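Local coordinates for protein phosphoserine aminotransferase SerC (Cytophaga hutchinsonii ATCC 33406, PDB 3FFR) that probably catalyses the pyridoxal-phosphate-dependent transamination between phosphoserine and 2-oxoglutarate in serine biosynthesis, working as a dimer, at residues I34-K39 with P241-A246; V44-S49 with R236-P241; E63-A68 with P229-K234. All coordinates share one frame; numbering follows the deposited sequence.

Interaction 1: residues I34-K39 with P241-A246; sequences ISHRSK and PETPNA. With SER (serine), chain B.
R37 NH2 donates to the carbonyl P241 O over 2.8 Å. The oxygen lies nearly in the guanidinium plane, yet the bond is bent, 141° at the hydrogen, and NH2 stands well above the plane of the carbonyl. The rest of the guanidinium is held too: NH1 reaches Q239 OE1 and T240 O, while NE gives a straighter bond to OXT of a bound serine at 3.0 Å. Three nitrogens with separate partners fix the rotation of this flat group.

The H36 imidazole is sandwiched. On one face lies R37 CG; the R37 chain is bent at chi2, and H36 CD2 lies under the centre of its guanidinium. Against the opposite face comes T243, its CG2 making a CH-pi contact 3.9 Å from the H36 ring centroid and 16° off the normal, with OG1 over the rim. H36 CG lies between the backbone N and the carbonyl carbon (chi1 61°), the crowded position, and H36 CB rests on P244 CD at 3.7 Å. At the ring edge the serine amino group donates to H36 NE2 over 2.8 Å; the serine is also hydrogen-bonded to Y329 OH of the second subunit. T243 OG1 bonds to the lysine-bound cofactor of that subunit, consistent with an active site built from both chains.

Behind H36 and R37, a type I turn from S35 to S38 is tied by S38 N and S38 OG, both donating to S35 O. An ST turn adds R37 N to S35 OG. S38 is the N-cap of helix 39-55 and N245 that of helix 246-262, so the two loops meet beside two helix starts, with P241 packed on S230 of helix 228-235.

Interaction 2: residues V44-S49 with R236-P241; sequences VYKTAS and RVNQTP
Y45 lays one face of its ring on the backbone of N238: N238 CA makes a CH-pi contact 3.8 Å from the ring centroid, 23° off the normal. In Y45, chi1 of 177° sets CG anti to the backbone N, on a CB that points at the loop. N238 O sits 3.3 Å from Y45 CB; it is buried here and has no partner in the model. The N238 amide, turned 61° from the ring plane, touches two residues, with ND2 3.4 Å from Y45 CD1 and 3.5 Å from K46 CB. These are packing distances, for no hydrogen bond joins the two segments. Farther out on the ring, Y45 CE2 meets Q239 O at 3.6 Å, and T240 CG2 comes in at the edge.

In the next shell, F66 of strand 62-67 packs edge-to-face with Y45, and the K46 ammonium turns away to a salt bridge with D50. T240 OG1 is bonded to E242 O, while Q239 NE2 bonds to E42 OE2 and its OE1 is held by R37. N238 has positive phi, as the C-prime residue of a Schellman motif, with Q239 N bonded to K234 O and N238 N to A235 O, which closes helix 228-235.

Interaction 3: residues E63-A68 with P229-K234; sequences EVLFLA and PSMLEK. With P33 (3,6,9,12,15,18-hexaoxaicosane-1,20-diol), chain K.
L65 and L67, on an outermost strand of the chain's large mixed sheet, receive M231 from helix 228-235, which packs across strand 62-67; the axes of the two short segments approach to 8.9 Å at 110°. M231 is modelled as selenomethionine. Its selenium abuts the branch point of L67, 3.7 Å from L67 CG with both methyls hardly farther, and the two side chains cross at about a right angle. A bend at chi3 (-71°) then places M231 CE 3.8 Å from L65 CD1. The other L65 methyl, CD2, lies 4.0 Å from M231 O on the helix backbone.

Nearer the strand's start, L232 CD1 touches the aliphatic part of E63, 3.8 Å from CG. The E63 carboxylate is engaged elsewhere: OE2 accepts from V64 N at 2.9 Å and forms a salt bridge with K53, while OE1 takes a weak bond, 3.1 Å, from O1 of a polyethylene glycol probably left by crystallisation.

W202 of strand 200-205 and H226 also touch M231. The backbone hydrogen bonds of strand 62-67 go to strand 200-205; no hydrogen bond joins the two segments, and the contact is mainly apolar packing.

The three contacts lie close together on one side of the chain and share helix 228-235 or the loop after it. Interactions 1 and 3 are buried but differ in chemistry: interaction 1 mixes hydrogen bonds with packing on an imidazole and faces bound serine and the other subunit's cofactor, whereas interaction 3 is apolar packing of a helix on a sheet edge. Interaction 2, partly exposed, sets an aromatic face on a loop backbone. Interaction 1 uses the loop leading into helix 39-55 and interaction 2 a later part of that helix; they share P241. The arginine of interaction 1 bonds to the loop of interaction 2, whose tyrosine ring in turn packs on the strand of interaction 3.

Interaction 1: residues I34-K39 with P241-A246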
# COMPACT_ATOMS: atom_id res chain seq x y z
N ILE A 34 -10.94 -13.03 -2.70
CA ILE A 34 -12.28 -12.42 -2.65
C ILE A 34 -12.25 -10.99 -3.14
O ILE A 34 -11.25 -10.27 -3.04
CB ILE A 34 -12.95 -12.51 -1.23
CG1 ILE A 34 -12.16 -11.66 -0.22
CG2 ILE A 34 -13.11 -14.00 -0.79
CD1 ILE A 34 -12.73 -11.58 1.16
N SER A 35 -13.38 -10.58 -3.72
CA SER A 35 -13.52 -9.20 -4.18
C SER A 35 -13.55 -8.24 -3.00
O SER A 35 -14.18 -8.50 -1.97
CB SER A 35 -14.82 -9.02 -4.96
OG SER A 35 -15.01 -7.67 -5.27
N HIS A 36 -12.87 -7.12 -3.19
CA HIS A 36 -12.88 -6.01 -2.24
C HIS A 36 -14.24 -5.27 -2.23
O HIS A 36 -14.42 -4.28 -1.50
CB HIS A 36 -11.72 -5.04 -2.50
CG HIS A 36 -11.76 -4.39 -3.85
ND1 HIS A 36 -11.79 -5.12 -5.03
CD2 HIS A 36 -11.80 -3.09 -4.21
CE1 HIS A 36 -11.82 -4.28 -6.05
NE2 HIS A 36 -11.84 -3.05 -5.58
N ARG A 37 -15.15 -5.73 -3.07
CA ARG A 37 -16.51 -5.18 -3.16
C ARG A 37 -17.53 -6.20 -2.62
O ARG A 37 -18.74 -5.95 -2.65
CB ARG A 37 -16.89 -4.83 -4.60
CG ARG A 37 -15.90 -3.86 -5.31
CD ARG A 37 -15.88 -2.51 -4.63
NE ARG A 37 -14.92 -1.61 -5.26
CZ ARG A 37 -14.28 -0.65 -4.60
NH1 ARG A 37 -14.53 -0.45 -3.31
NH2 ARG A 37 -13.38 0.08 -5.22
N SER A 38 -17.04 -7.36 -2.18
CA SER A 38 -17.90 -8.47 -1.68
C SER A 38 -18.36 -8.30 -0.26
O SER A 38 -17.77 -7.58 0.53
CB SER A 38 -17.16 -9.82 -1.75
OG SER A 38 -16.07 -9.90 -0.83
N LYS A 39 -19.45 -9.00 0.07
CA LYS A 39 -19.94 -8.96 1.44
C LYS A 39 -18.93 -9.54 2.40
O LYS A 39 -18.77 -9.08 3.54
CB LYS A 39 -21.28 -9.69 1.58
CG LYS A 39 -21.75 -9.74 3.04
N PRO A 241 -11.48 3.06 -1.55
CA PRO A 241 -11.65 3.49 -2.95
C PRO A 241 -10.99 2.59 -3.98
O PRO A 241 -11.59 2.26 -5.02
CB PRO A 241 -10.99 4.87 -2.96
CG PRO A 241 -11.17 5.37 -1.53
CD PRO A 241 -10.94 4.12 -0.68
N GLU A 242 -9.77 2.22 -3.67
CA GLU A 242 -8.95 1.35 -4.51
C GLU A 242 -8.92 -0.08 -3.95
O GLU A 242 -9.44 -0.32 -2.86
CB GLU A 242 -7.53 1.90 -4.61
CG GLU A 242 -6.60 1.54 -3.44
CD GLU A 242 -6.82 2.29 -2.11
OE1 GLU A 242 -7.86 2.96 -1.89
OE2 GLU A 242 -5.94 2.21 -1.24
N THR A 243 -8.31 -1.04 -4.67
CA THR A 243 -8.20 -2.40 -4.13
C THR A 243 -7.14 -2.33 -3.01
O THR A 243 -5.99 -1.99 -3.27
CB THR A 243 -7.82 -3.44 -5.17
OG1 THR A 243 -8.61 -3.23 -6.36
CG2 THR A 243 -8.02 -4.88 -4.60
N PRO A 244 -7.54 -2.67 -1.78
CA PRO A 244 -6.59 -2.50 -0.69
C PRO A 244 -5.82 -3.74 -0.32
O PRO A 244 -6.03 -4.81 -0.88
CB PRO A 244 -7.52 -2.20 0.46
CG PRO A 244 -8.68 -3.06 0.22
CD PRO A 244 -8.86 -3.12 -1.28
N ASN A 245 -5.03 -3.60 0.73
CA ASN A 245 -4.25 -4.73 1.28
C ASN A 245 -5.16 -5.53 2.21
O ASN A 245 -5.12 -5.39 3.43
CB ASN A 245 -3.02 -4.24 2.01
CG ASN A 245 -2.12 -5.37 2.43
OD1 ASN A 245 -2.51 -6.56 2.38
ND2 ASN A 245 -0.90 -5.02 2.88
N ALA A 246 -6.00 -6.34 1.60
CA ALA A 246 -6.95 -7.18 2.33
C ALA A 246 -6.29 -8.13 3.31
O ALA A 246 -6.83 -8.44 4.38
CB ALA A 246 -7.86 -7.96 1.33
N SER B . -11.92 -1.31 -7.73
CA SER B . -12.67 -1.68 -8.95
C SER B . -14.06 -1.17 -8.77
O SER B . -14.25 -0.01 -9.16
CB SER B . -12.63 -3.19 -9.28
OG SER B . -11.27 -3.69 -9.47
OXT SER B . -14.96 -1.81 -8.25

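Interaction 2: residues V44-S49 with R236-P241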
# COMPACT_ATOMS: atom_id res chain seq x y z
N VAL A 44 -14.78 -8.41 6.77
CA VAL A 44 -13.36 -8.38 7.18
C VAL A 44 -12.99 -6.95 7.57
O VAL A 44 -12.41 -6.67 8.63
CB VAL A 44 -12.45 -8.92 6.04
CG1 VAL A 44 -10.93 -8.66 6.25
CG2 VAL A 44 -12.72 -10.46 5.83
N TYR A 45 -13.39 -6.05 6.69
CA TYR A 45 -13.13 -4.61 6.90
C TYR A 45 -13.74 -4.20 8.23
O TYR A 45 -13.07 -3.62 9.09
CB TYR A 45 -13.72 -3.78 5.75
CG TYR A 45 -13.57 -2.30 5.91
CD1 TYR A 45 -14.31 -1.60 6.88
CD2 TYR A 45 -12.70 -1.59 5.11
CE1 TYR A 45 -14.15 -0.23 7.04
CE2 TYR A 45 -12.55 -0.21 5.24
CZ TYR A 45 -13.26 0.46 6.21
OH TYR A 45 -13.05 1.82 6.34
N LYS A 46 -15.00 -4.54 8.44
CA LYS A 46 -15.73 -4.07 9.62
C LYS A 46 -15.16 -4.61 10.89
O LYS A 46 -15.12 -3.93 11.91
CB LYS A 46 -17.22 -4.42 9.51
CG LYS A 46 -18.08 -3.73 10.52
CD LYS A 46 -19.54 -4.01 10.21
CE LYS A 46 -20.47 -3.14 11.07
NZ LYS A 46 -20.34 -3.39 12.52
N THR A 47 -14.65 -5.83 10.81
CA THR A 47 -14.03 -6.44 12.00
C THR A 47 -12.82 -5.61 12.45
O THR A 47 -12.67 -5.29 13.63
CB THR A 47 -13.58 -7.88 11.70
OG1 THR A 47 -14.75 -8.68 11.44
CG2 THR A 47 -12.80 -8.47 12.85
N ALA A 48 -11.97 -5.27 11.49
CA ALA A 48 -10.75 -4.47 11.79
C ALA A 48 -11.14 -3.09 12.28
O ALA A 48 -10.65 -2.62 13.31
CB ALA A 48 -9.84 -4.37 10.56
N SER A 49 -12.06 -2.45 11.55
CA SER A 49 -12.52 -1.08 11.94
C SER A 49 -13.17 -1.06 13.33
O SER A 49 -12.80 -0.27 14.22
CB SER A 49 -13.45 -0.52 10.86
OG SER A 49 -13.85 0.81 11.14
N ARG A 236 -17.93 4.08 4.80
CA ARG A 236 -19.34 3.97 5.27
C ARG A 236 -20.06 2.72 4.74
O ARG A 236 -21.09 2.29 5.30
CB ARG A 236 -20.07 5.31 5.07
CG ARG A 236 -19.49 6.30 6.11
CD ARG A 236 -19.93 7.75 6.02
NE ARG A 236 -19.52 8.44 7.25
CZ ARG A 236 -19.62 9.74 7.46
NH1 ARG A 236 -20.11 10.54 6.51
NH2 ARG A 236 -19.22 10.26 8.63
N VAL A 237 -19.49 2.09 3.73
CA VAL A 237 -19.97 0.82 3.19
C VAL A 237 -18.92 -0.29 3.40
O VAL A 237 -18.93 -1.33 2.75
CB VAL A 237 -20.47 0.91 1.75
CG1 VAL A 237 -21.76 1.75 1.73
CG2 VAL A 237 -19.39 1.46 0.74
N ASN A 238 -18.02 -0.05 4.34
CA ASN A 238 -16.99 -1.03 4.71
C ASN A 238 -16.08 -1.41 3.56
O ASN A 238 -15.71 -2.57 3.37
CB ASN A 238 -17.63 -2.28 5.34
CG ASN A 238 -18.39 -1.96 6.60
OD1 ASN A 238 -19.61 -2.15 6.69
ND2 ASN A 238 -17.68 -1.48 7.59
N GLN A 239 -15.69 -0.38 2.81
CA GLN A 239 -14.80 -0.51 1.66
C GLN A 239 -13.76 0.61 1.60
O GLN A 239 -13.79 1.55 2.38
CB GLN A 239 -15.64 -0.50 0.36
CG GLN A 239 -16.63 -1.63 0.24
CD GLN A 239 -17.39 -1.62 -1.09
OE1 GLN A 239 -16.96 -1.00 -2.04
NE2 GLN A 239 -18.50 -2.31 -1.14
N THR A 240 -12.90 0.47 0.60
CA THR A 240 -11.85 1.45 0.26
C THR A 240 -12.03 1.88 -1.18
O THR A 240 -12.63 1.18 -1.97
CB THR A 240 -10.45 0.86 0.45
OG1 THR A 240 -10.32 -0.34 -0.31
CG2 THR A 240 -10.20 0.52 1.97
N PRO A 241 -11.48 3.06 -1.55
CA PRO A 241 -11.65 3.49 -2.95
C PRO A 241 -10.99 2.59 -3.98
O PRO A 241 -11.59 2.26 -5.02
CB PRO A 241 -10.99 4.87 -2.96
CG PRO A 241 -11.17 5.37 -1.53
CD PRO A 241 -10.94 4.12 -0.68

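Interaction 3: residues E63-A68 with P229-K234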
# COMPACT_ATOMS: atom_id res chain seq x y z
N GLU A 63 -13.66 8.47 13.01
CA GLU A 63 -13.69 7.41 12.00
C GLU A 63 -12.29 6.81 11.81
O GLU A 63 -11.28 7.39 12.20
CB GLU A 63 -14.22 7.93 10.67
CG GLU A 63 -14.42 6.80 9.70
CD GLU A 63 -15.40 5.77 10.23
OE1 GLU A 63 -16.61 6.11 10.18
OE2 GLU A 63 -14.96 4.66 10.66
N VAL A 64 -12.27 5.61 11.24
CA VAL A 64 -11.05 4.88 10.98
C VAL A 64 -10.94 4.74 9.48
O VAL A 64 -11.88 4.27 8.84
CB VAL A 64 -11.11 3.45 11.59
CG1 VAL A 64 -9.95 2.57 11.09
CG2 VAL A 64 -11.12 3.47 13.10
N LEU A 65 -9.80 5.15 8.92
CA LEU A 65 -9.51 5.02 7.48
C LEU A 65 -8.23 4.23 7.24
O LEU A 65 -7.25 4.36 7.97
CB LEU A 65 -9.38 6.39 6.77
CG LEU A 65 -10.60 7.31 6.94
CD1 LEU A 65 -10.28 8.65 6.22
CD2 LEU A 65 -11.91 6.67 6.40
N PHE A 66 -8.29 3.39 6.22
CA PHE A 66 -7.15 2.59 5.81
C PHE A 66 -6.43 3.12 4.56
O PHE A 66 -7.06 3.41 3.52
CB PHE A 66 -7.53 1.14 5.56
CG PHE A 66 -8.11 0.45 6.77
CD1 PHE A 66 -7.39 0.32 7.95
CD2 PHE A 66 -9.39 -0.06 6.72
CE1 PHE A 66 -7.94 -0.33 9.05
CE2 PHE A 66 -9.94 -0.71 7.83
CZ PHE A 66 -9.23 -0.83 8.99
N LEU A 67 -5.12 3.26 4.71
CA LEU A 67 -4.20 3.72 3.66
C LEU A 67 -3.01 2.75 3.53
O LEU A 67 -2.99 1.68 4.16
CB LEU A 67 -3.75 5.16 3.86
CG LEU A 67 -4.88 6.20 3.94
CD1 LEU A 67 -5.55 6.26 5.31
CD2 LEU A 67 -4.38 7.62 3.51
N ALA A 68 -2.01 3.13 2.74
CA ALA A 68 -0.93 2.16 2.42
C ALA A 68 0.21 2.17 3.42
O ALA A 68 0.90 1.18 3.60
CB ALA A 68 -0.36 2.46 1.01
N PRO A 229 -13.08 12.83 1.73
CA PRO A 229 -14.43 12.46 1.29
C PRO A 229 -14.50 11.18 0.49
O PRO A 229 -15.44 10.39 0.65
CB PRO A 229 -14.87 13.68 0.49
CG PRO A 229 -14.16 14.80 1.17
CD PRO A 229 -12.79 14.24 1.43
N SER A 230 -13.50 10.96 -0.33
CA SER A 230 -13.44 9.74 -1.14
C SER A 230 -13.35 8.51 -0.21
O SER A 230 -14.10 7.55 -0.34
CB SER A 230 -12.29 9.79 -2.13
OG SER A 230 -12.09 8.53 -2.77
N MSE A 231 -12.44 8.57 0.74
CA MSE A 231 -12.21 7.45 1.67
C MSE A 231 -13.41 7.22 2.58
O MSE A 231 -13.78 6.06 2.89
CB MSE A 231 -10.94 7.68 2.49
CG MSE A 231 -9.65 7.55 1.67
SE MSE A 231 -8.08 7.64 2.75
CE MSE A 231 -8.16 9.52 3.21
N LEU A 232 -14.04 8.32 2.98
CA LEU A 232 -15.15 8.29 3.93
C LEU A 232 -16.37 7.65 3.32
O LEU A 232 -17.05 6.82 3.95
CB LEU A 232 -15.44 9.69 4.48
CG LEU A 232 -16.31 9.84 5.73
CD1 LEU A 232 -15.71 9.03 6.92
CD2 LEU A 232 -16.39 11.34 6.04
N GLU A 233 -16.62 7.99 2.07
CA GLU A 233 -17.78 7.49 1.35
C GLU A 233 -17.70 5.96 1.30
O GLU A 233 -18.70 5.24 1.53
CB GLU A 233 -17.79 8.10 -0.04
CG GLU A 233 -18.93 7.71 -0.90
CD GLU A 233 -18.86 8.40 -2.24
OE1 GLU A 233 -17.74 8.49 -2.83
OE2 GLU A 233 -19.92 8.87 -2.70
N LYS A 234 -16.51 5.46 1.01
CA LYS A 234 -16.27 4.01 0.94
C LYS A 234 -16.27 3.39 2.34
O LYS A 234 -16.85 2.31 2.54
CB LYS A 234 -15.01 3.66 0.12
CG LYS A 234 -15.20 3.81 -1.34
CD LYS A 234 -16.11 2.77 -1.90
CE LYS A 234 -16.11 2.73 -3.40
NZ LYS A 234 -17.11 3.59 -3.98
O4 P33 K . -17.37 12.11 12.44
C3 P33 K . -17.77 10.98 11.65
C2 P33 K . -17.95 9.69 12.46
O1 P33 K . -17.97 8.59 11.52